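Side-chain contacts in taurine:2-oxoglutarate aminotransferase (Bifidobacterium kashiwanohense PV20-2, PDB 6JIX), which binds pyridoxal 5'-phosphate and probably transfers the amino group of taurine to 2-oxoglutarate, yielding glutamate: residues Y197-R200 against L201-L205; E232-M235 against E236-A240; A161-L164 against G165-P169; T261-F265 against A266-F270. All blocks are in the same frame, centred on the assembly; numbering follows the deposited sequence.

In the fold
From the N terminus contact 3 comes first, where 161-169 leaves helix 159-162 and turns toward strand 171-174, the edge of the large sheet, beside the second subunit. Contact 1 follows, two and a half turns of helix 190-208, and contact 2 opens helix 234-245 between strands 213-219 and 248-252. Contact 4 closes a turn in the loop between strands 248-252 and 276-279. All four are local and lie in series; none nests in or crosses another. Space joins what sequence separates: Leu198 of contact 1 packs on Gly237 of contact 2, and Met235 of contact 2 meets Phe270 of contact 4. Helices 190-208 and 234-245 pack on that seven-stranded sheet, characteristic of fold type I aminotransferases.

Contact 1: Y197-R200 against L201-L205; sequences YLHR and LDEQL
His199 and Glu203 stand one turn apart on the solvent side of an amphipathic alpha helix, 190-208, and they illustrate how positions i and i+4 meet along such a helix. Glu203 can be followed outward atom by atom. Its CB sits over the preceding turn, 3.3 Å from His199 O, the carbonyl that also accepts the amide hydrogen of Glu203 N at 2.8 Å. Beyond CG the chain runs extended (chi2 -178°) and carries the carboxylate across to the imidazole at a slant, where CD lies 3.9 Å from His199 CE1. Both carboxylate oxygens are near that same carbon, with OE2 slightly farther off than OE1. The ring plane and the carboxylate plane are inclined by 45°, and the approach is made through a carbon; the nearest ring nitrogen, His199 ND1, is 4.3 Å from Glu203 OE1. If the histidine were protonated, the carboxylate would probably stabilise it by proximity, without a direct bond. On the His199 side, CG anti to the backbone N (chi1 177°) swings the ring forward along the helix toward Glu203.

Three more i to i+4 backbone bonds join 197-200 to 201-205, among them Gln204 N to Arg200 O. The inner side of the helix belongs to the core: Leu201 packs on Phe137 and Phe174 of the sheet and on Leu241 of helix 234-245. Arg200 extends back along the helix to a salt bridge with Asp196, and on the way its NE lies 4.0 Å above the Tyr197 ring plane, over the ring centre.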
# COMPACT_ATOMS: atom_id res chain seq x y z
N TYR A 197 5.31 34.47 1.46
CA TYR A 197 5.23 33.13 0.89
C TYR A 197 3.92 32.90 0.13
O TYR A 197 3.91 32.20 -0.88
CB TYR A 197 5.47 32.09 1.98
CG TYR A 197 6.95 31.86 2.15
CD1 TYR A 197 7.71 32.68 2.98
CD2 TYR A 197 7.61 30.88 1.42
CE1 TYR A 197 9.07 32.49 3.12
CE2 TYR A 197 8.97 30.69 1.55
CZ TYR A 197 9.70 31.49 2.40
OH TYR A 197 11.05 31.30 2.53
N LEU A 198 2.82 33.51 0.57
CA LEU A 198 1.61 33.47 -0.24
C LEU A 198 1.82 34.15 -1.59
O LEU A 198 1.31 33.68 -2.62
CB LEU A 198 0.46 34.13 0.51
CG LEU A 198 -0.06 33.39 1.73
CD1 LEU A 198 -1.26 34.10 2.29
CD2 LEU A 198 -0.42 31.97 1.31
N HIS A 199 2.59 35.24 -1.63
CA HIS A 199 2.79 35.92 -2.90
C HIS A 199 3.69 35.10 -3.83
O HIS A 199 3.46 35.06 -5.04
CB HIS A 199 3.36 37.32 -2.71
CG HIS A 199 3.66 38.03 -3.99
ND1 HIS A 199 4.93 38.11 -4.51
CD2 HIS A 199 2.84 38.64 -4.88
CE1 HIS A 199 4.89 38.76 -5.66
NE2 HIS A 199 3.64 39.10 -5.91
N ARG A 200 4.74 34.49 -3.27
CA ARG A 200 5.57 33.56 -4.04
C ARG A 200 4.74 32.45 -4.65
O ARG A 200 4.96 32.06 -5.81
CB ARG A 200 6.65 32.95 -3.16
CG ARG A 200 7.67 33.90 -2.60
CD ARG A 200 8.80 33.07 -2.04
NE ARG A 200 9.58 33.79 -1.04
CZ ARG A 200 10.70 33.32 -0.50
NH1 ARG A 200 11.18 32.13 -0.86
NH2 ARG A 200 11.34 34.05 0.40
N LEU A 201 3.81 31.89 -3.87
CA LEU A 201 3.00 30.79 -4.39
C LEU A 201 2.02 31.28 -5.46
O LEU A 201 1.92 30.69 -6.54
CB LEU A 201 2.26 30.10 -3.24
CG LEU A 201 1.23 29.04 -3.62
CD1 LEU A 201 1.86 27.88 -4.43
CD2 LEU A 201 0.52 28.53 -2.37
N ASP A 202 1.32 32.38 -5.19
CA ASP A 202 0.46 33.00 -6.20
C ASP A 202 1.23 33.27 -7.49
O ASP A 202 0.76 32.95 -8.60
CB ASP A 202 -0.14 34.30 -5.64
CG ASP A 202 -1.30 34.83 -6.46
OD1 ASP A 202 -1.73 34.14 -7.40
OD2 ASP A 202 -1.78 35.93 -6.17
N GLU A 203 2.43 33.85 -7.37
CA GLU A 203 3.19 34.18 -8.57
C GLU A 203 3.58 32.92 -9.33
O GLU A 203 3.53 32.90 -10.56
CB GLU A 203 4.43 34.99 -8.20
CG GLU A 203 4.75 36.06 -9.23
CD GLU A 203 6.01 36.85 -8.90
OE1 GLU A 203 6.80 36.40 -8.04
OE2 GLU A 203 6.19 37.93 -9.51
N GLN A 204 3.99 31.87 -8.61
CA GLN A 204 4.34 30.62 -9.28
C GLN A 204 3.12 29.96 -9.90
O GLN A 204 3.19 29.46 -11.03
CB GLN A 204 5.03 29.68 -8.30
CG GLN A 204 5.54 28.43 -8.98
CD GLN A 204 6.23 27.49 -8.05
OE1 GLN A 204 6.07 27.61 -6.84
NE2 GLN A 204 7.00 26.56 -8.59
N LEU A 205 1.99 29.97 -9.20
CA LEU A 205 0.75 29.48 -9.81
C LEU A 205 0.47 30.23 -11.11
O LEU A 205 0.15 29.63 -12.13
CB LEU A 205 -0.42 29.61 -8.84
CG LEU A 205 -0.47 28.64 -7.66
CD1 LEU A 205 -1.50 29.11 -6.65
CD2 LEU A 205 -0.78 27.22 -8.16

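Contact 2: E232-M235 against E236-A240; sequences EGYM and EGVRA
Gly233 O accepts from Gly237 N at 3.1 Å to close the first turn of helix 234-245, with Gly233 itself in the N-cap position at a positive phi of 84° that favours glycine. The next backbone bond, Val238 N to Tyr234 O, is shorter at 2.9 Å and straighter at the hydrogen, and Arg239 N to Met235 O continues the series.

Side chains add two further links to this helix start. The first is polar. Glu236 occupies the third position of the helix, from which a capping-box residue would hold the amide of the N-cap directly; here a water does the work, accepting from Gly233 N at 2.8 Å and donating to Glu236 OE1. A bend at chi2 (85°) folds the carboxylate back toward the glycine, placing OE1 3.4 Å from Gly233 CA. The other oxygen, OE2, takes the backbone N-H of Asp271, which gives the carboxylate two separate grips. The second link is apolar. Val238 CG2 comes over one face of the Tyr234 ring, 4.2 Å from its centroid and only 10° off the normal, a CH-pi contact between residues one turn apart.

The helix is the middle element of the beta-alpha-beta unit formed with strands 213-219 and 248-252. Val238 and Met235 lie on Met218 and Met249 of those strands, Tyr234 reaches across to Thr194 of helix 190-208, and Arg239 bridges to Asp275, just ahead of strand 276-279.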
# COMPACT_ATOMS: atom_id res chain seq x y z
N GLU A 232 1.33 32.13 11.02
CA GLU A 232 -0.08 32.46 11.16
C GLU A 232 -0.64 32.91 9.82
O GLU A 232 -0.00 33.68 9.11
CB GLU A 232 -0.24 33.59 12.18
CG GLU A 232 -1.66 33.85 12.60
CD GLU A 232 -2.26 32.67 13.35
OE1 GLU A 232 -3.51 32.57 13.39
OE2 GLU A 232 -1.48 31.83 13.89
N GLY A 233 -1.81 32.39 9.47
CA GLY A 233 -2.51 32.84 8.27
C GLY A 233 -2.10 32.20 6.96
O GLY A 233 -2.81 32.40 5.95
N TYR A 234 -0.99 31.46 6.92
CA TYR A 234 -0.50 30.86 5.68
C TYR A 234 -1.46 29.80 5.13
O TYR A 234 -1.83 29.85 3.95
CB TYR A 234 0.88 30.25 5.93
CG TYR A 234 1.55 29.64 4.72
CD1 TYR A 234 1.98 30.44 3.64
CD2 TYR A 234 1.81 28.28 4.67
CE1 TYR A 234 2.62 29.87 2.55
CE2 TYR A 234 2.46 27.71 3.58
CZ TYR A 234 2.86 28.50 2.53
OH TYR A 234 3.50 27.92 1.47
N MET A 235 -1.87 28.83 5.96
CA MET A 235 -2.76 27.78 5.47
C MET A 235 -4.07 28.37 4.97
O MET A 235 -4.65 27.88 3.99
CB MET A 235 -3.05 26.74 6.55
CG MET A 235 -1.89 25.86 6.95
SD MET A 235 -0.94 25.23 5.57
CE MET A 235 -1.74 23.67 5.16
N GLU A 236 -4.57 29.41 5.64
CA GLU A 236 -5.81 30.03 5.20
C GLU A 236 -5.63 30.71 3.85
O GLU A 236 -6.53 30.66 3.00
CB GLU A 236 -6.29 31.06 6.23
CG GLU A 236 -6.92 30.44 7.48
CD GLU A 236 -5.90 30.04 8.53
OE1 GLU A 236 -4.68 30.22 8.29
OE2 GLU A 236 -6.32 29.54 9.59
N GLY A 237 -4.46 31.30 3.62
CA GLY A 237 -4.21 31.95 2.35
C GLY A 237 -4.06 30.96 1.21
O GLY A 237 -4.51 31.22 0.09
N VAL A 238 -3.43 29.82 1.48
CA VAL A 238 -3.38 28.76 0.49
C VAL A 238 -4.79 28.34 0.10
O VAL A 238 -5.12 28.22 -1.08
CB VAL A 238 -2.56 27.57 1.01
CG1 VAL A 238 -2.59 26.42 -0.03
CG2 VAL A 238 -1.14 28.02 1.30
N ARG A 239 -5.66 28.11 1.10
CA ARG A 239 -7.06 27.78 0.82
C ARG A 239 -7.72 28.86 -0.03
O ARG A 239 -8.56 28.57 -0.89
CB ARG A 239 -7.83 27.58 2.13
CG ARG A 239 -9.31 27.33 1.94
CD ARG A 239 -9.56 25.95 1.38
NE ARG A 239 -9.72 25.95 -0.08
CZ ARG A 239 -10.12 24.90 -0.77
NH1 ARG A 239 -10.40 23.76 -0.14
NH2 ARG A 239 -10.24 24.97 -2.10
N ALA A 240 -7.35 30.12 0.21
CA ALA A 240 -7.92 31.21 -0.57
C ALA A 240 -7.46 31.15 -2.03
O ALA A 240 -8.27 31.31 -2.95
CB ALA A 240 -7.54 32.55 0.06
O HOH W 1 -2.94 29.90 10.01

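Contact 3: A161-L164 against G165-P169; sequences ATEL and GGSAP
Glu163 and Gly166 close a type II beta turn, an example of how a chain ends a short helix and reverses with little help from side chains. The backbone bond that defines it runs from Gly166 N to Glu163 O at 2.8 Å, and the donor stands above the carbonyl plane, 42° out of it. Just upstream, Leu164 N bonds to Ala161 O, so that two successive turns overlap. Gly165 fills the third turn position with a phi of 90°, where a side chain would be pressed against Leu164 O; Gly166 is likewise at backbone angles that call for glycine.

The polar side-chain approach is looser. Glu163 is extended beyond CG (chi2 -174°) and lays its carboxylate near Ser167, with Glu163 OE2 3.6 Å from Ser167 OG. The firm partner of that oxygen is Arg159, one turn earlier, which forms a salt bridge with it and thereby fixes the carboxylate on this side of the turn.

Apolar contact extends across the dimer interface: Leu164 packs against Met129 of the second subunit. Within its own chain the turn rests on helix 148-153, where Ser151 bonds Thr162 OG1 and Asn152 accepts from Ala168 N, before the chain enters strand 171-174 at the edge of the large sheet.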
# COMPACT_ATOMS: atom_id res chain seq x y z
N ALA A 161 15.92 9.31 -5.76
CA ALA A 161 15.97 7.94 -6.26
C ALA A 161 14.77 7.65 -7.15
O ALA A 161 14.93 7.10 -8.25
CB ALA A 161 16.02 6.95 -5.10
N THR A 162 13.57 8.04 -6.72
CA THR A 162 12.40 7.80 -7.56
C THR A 162 12.54 8.48 -8.91
O THR A 162 11.96 8.03 -9.91
CB THR A 162 11.12 8.25 -6.85
OG1 THR A 162 10.95 7.53 -5.62
CG2 THR A 162 9.91 7.97 -7.72
N GLU A 163 13.29 9.58 -8.96
CA GLU A 163 13.49 10.34 -10.18
C GLU A 163 14.47 9.67 -11.15
O GLU A 163 14.62 10.17 -12.27
CB GLU A 163 13.96 11.75 -9.82
CG GLU A 163 12.83 12.59 -9.24
CD GLU A 163 13.20 14.05 -9.01
OE1 GLU A 163 14.39 14.35 -8.72
OE2 GLU A 163 12.29 14.90 -9.13
N LEU A 164 15.11 8.57 -10.78
CA LEU A 164 15.89 7.81 -11.75
C LEU A 164 14.99 7.39 -12.91
O LEU A 164 13.90 6.85 -12.71
CB LEU A 164 16.53 6.60 -11.08
CG LEU A 164 17.72 6.92 -10.16
CD1 LEU A 164 18.02 5.80 -9.16
CD2 LEU A 164 18.96 7.24 -10.97
N GLY A 165 15.43 7.66 -14.13
CA GLY A 165 14.53 7.49 -15.26
C GLY A 165 13.69 8.70 -15.64
O GLY A 165 13.05 8.66 -16.70
N GLY A 166 13.67 9.77 -14.82
CA GLY A 166 12.89 10.97 -15.10
C GLY A 166 11.83 11.36 -14.06
O GLY A 166 11.30 10.49 -13.35
N SER A 167 11.53 12.65 -13.94
CA SER A 167 10.44 13.10 -13.08
C SER A 167 9.11 12.84 -13.76
O SER A 167 8.97 13.06 -14.96
CB SER A 167 10.55 14.60 -12.79
OG SER A 167 11.90 15.00 -12.69
N ALA A 168 8.13 12.40 -12.99
CA ALA A 168 6.81 12.22 -13.59
C ALA A 168 6.21 13.59 -13.89
O ALA A 168 6.34 14.51 -13.07
CB ALA A 168 5.91 11.40 -12.66
N PRO A 169 5.55 13.76 -15.03
CA PRO A 169 5.10 15.10 -15.42
C PRO A 169 3.99 15.63 -14.52
O PRO A 169 3.20 14.87 -13.95
CB PRO A 169 4.61 14.92 -16.86
CG PRO A 169 5.05 13.55 -17.27
CD PRO A 169 5.15 12.75 -16.01

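Contact 4: T261-F265 against A266-F270; sequences TGKMF and AWQNF
Asn269 and Thr261 are joined by a side-chain hydrogen bond, Asn269 ND2 to Thr261 OG1 at 2.9 Å, with the hydroxyl oxygen in the amide plane. The same nitrogen also donates to Ala266 O, reaching it in the carbonyl plane on a lone pair. Replacement by an alanine would probably leave Thr261 OG1 without this donor and Ala266 O with one donor fewer. Gln268 and Phe265 bond reciprocally: Phe265 N gives to Gln268 OE1 at 2.8 Å, and Gln268 N gives to Phe265 O, each donor lying above the carbonyl plane it meets.

Among the apolar contacts, Phe265 CB sits over the Trp267 five-membered ring, 3.8 Å from its centroid, a CH-pi contact. Trp267 CG sits between the backbone N and the carbonyl carbon (chi1 61°), which lays the indole beside Phe265; the two aromatic planes are within 9° of parallel but barely overlap. Thr261 CG2 touches Ala266 CB, and Lys263 CD lies 3.7 Å from Gln268 CB as the two side chains cross.

Glu253 accepts from Ala266 N and Trp267 N, and Val101 O takes Gln268 NE2. The chemistry implies a turn held by side-chain amides and one carboxylate, beside an aromatic core.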
# COMPACT_ATOMS: atom_id res chain seq x y z
N THR A 261 -2.26 16.59 17.23
CA THR A 261 -2.09 18.02 17.48
C THR A 261 -3.07 18.58 18.50
O THR A 261 -3.09 19.80 18.71
CB THR A 261 -2.24 18.81 16.17
OG1 THR A 261 -3.63 18.81 15.76
CG2 THR A 261 -1.33 18.20 15.05
N GLY A 262 -3.92 17.74 19.09
CA GLY A 262 -4.97 18.19 19.98
C GLY A 262 -6.34 18.31 19.33
O GLY A 262 -7.33 18.51 20.04
N LYS A 263 -6.42 18.19 18.02
CA LYS A 263 -7.67 18.13 17.28
C LYS A 263 -7.71 16.81 16.53
O LYS A 263 -6.68 16.16 16.33
CB LYS A 263 -7.80 19.33 16.32
CG LYS A 263 -8.19 20.66 16.98
CD LYS A 263 -9.63 21.05 16.61
CE LYS A 263 -10.05 22.36 17.24
NZ LYS A 263 -8.84 23.16 17.50
N MET A 264 -8.90 16.37 16.13
CA MET A 264 -8.97 15.08 15.44
C MET A 264 -8.13 15.10 14.16
O MET A 264 -7.38 14.16 13.89
CB MET A 264 -10.42 14.69 15.15
CG MET A 264 -10.55 13.24 14.66
SD MET A 264 -10.43 11.94 15.96
CE MET A 264 -10.82 12.89 17.43
N PHE A 265 -8.24 16.16 13.37
CA PHE A 265 -7.36 16.34 12.22
C PHE A 265 -6.63 17.66 12.37
O PHE A 265 -7.21 18.65 12.82
CB PHE A 265 -8.15 16.29 10.91
CG PHE A 265 -8.87 14.99 10.70
CD1 PHE A 265 -8.16 13.80 10.60
CD2 PHE A 265 -10.26 14.96 10.63
CE1 PHE A 265 -8.83 12.58 10.42
CE2 PHE A 265 -10.94 13.74 10.45
CZ PHE A 265 -10.22 12.56 10.35
N ALA A 266 -5.35 17.67 12.01
CA ALA A 266 -4.57 18.89 12.20
C ALA A 266 -5.13 20.05 11.39
O ALA A 266 -5.12 21.19 11.86
CB ALA A 266 -3.09 18.65 11.86
N TRP A 267 -5.67 19.78 10.19
CA TRP A 267 -6.21 20.91 9.46
C TRP A 267 -7.34 21.59 10.24
O TRP A 267 -7.65 22.76 9.99
CB TRP A 267 -6.67 20.49 8.05
CG TRP A 267 -7.74 19.46 7.99
CD1 TRP A 267 -7.58 18.13 7.73
CD2 TRP A 267 -9.16 19.67 8.15
NE1 TRP A 267 -8.81 17.49 7.75
CE2 TRP A 267 -9.79 18.42 7.99
CE3 TRP A 267 -9.95 20.79 8.42
CZ2 TRP A 267 -11.17 18.26 8.10
CZ3 TRP A 267 -11.33 20.63 8.53
CH2 TRP A 267 -11.92 19.37 8.37
N GLN A 268 -7.89 20.92 11.25
CA GLN A 268 -8.92 21.54 12.08
C GLN A 268 -8.35 22.61 13.01
O GLN A 268 -9.13 23.28 13.70
CB GLN A 268 -9.65 20.48 12.91
CG GLN A 268 -10.76 19.77 12.15
CD GLN A 268 -11.07 18.39 12.72
OE1 GLN A 268 -10.36 17.90 13.60
NE2 GLN A 268 -12.14 17.77 12.22
N ASN A 269 -7.02 22.79 13.06
CA ASN A 269 -6.46 23.90 13.82
C ASN A 269 -6.46 25.19 13.02
O ASN A 269 -6.00 26.21 13.54
CB ASN A 269 -5.01 23.62 14.21
CG ASN A 269 -4.87 22.49 15.18
OD1 ASN A 269 -5.06 22.66 16.38
ND2 ASN A 269 -4.51 21.32 14.67
N PHE A 270 -7.02 25.17 11.82
CA PHE A 270 -6.94 26.27 10.88
C PHE A 270 -8.34 26.50 10.33
O PHE A 270 -9.20 25.61 10.37
CB PHE A 270 -5.98 26.02 9.71
CG PHE A 270 -4.58 25.61 10.09
CD1 PHE A 270 -3.67 26.53 10.58
CD2 PHE A 270 -4.14 24.30 9.88
CE1 PHE A 270 -2.36 26.15 10.90
CE2 PHE A 270 -2.83 23.92 10.20
CZ PHE A 270 -1.94 24.85 10.70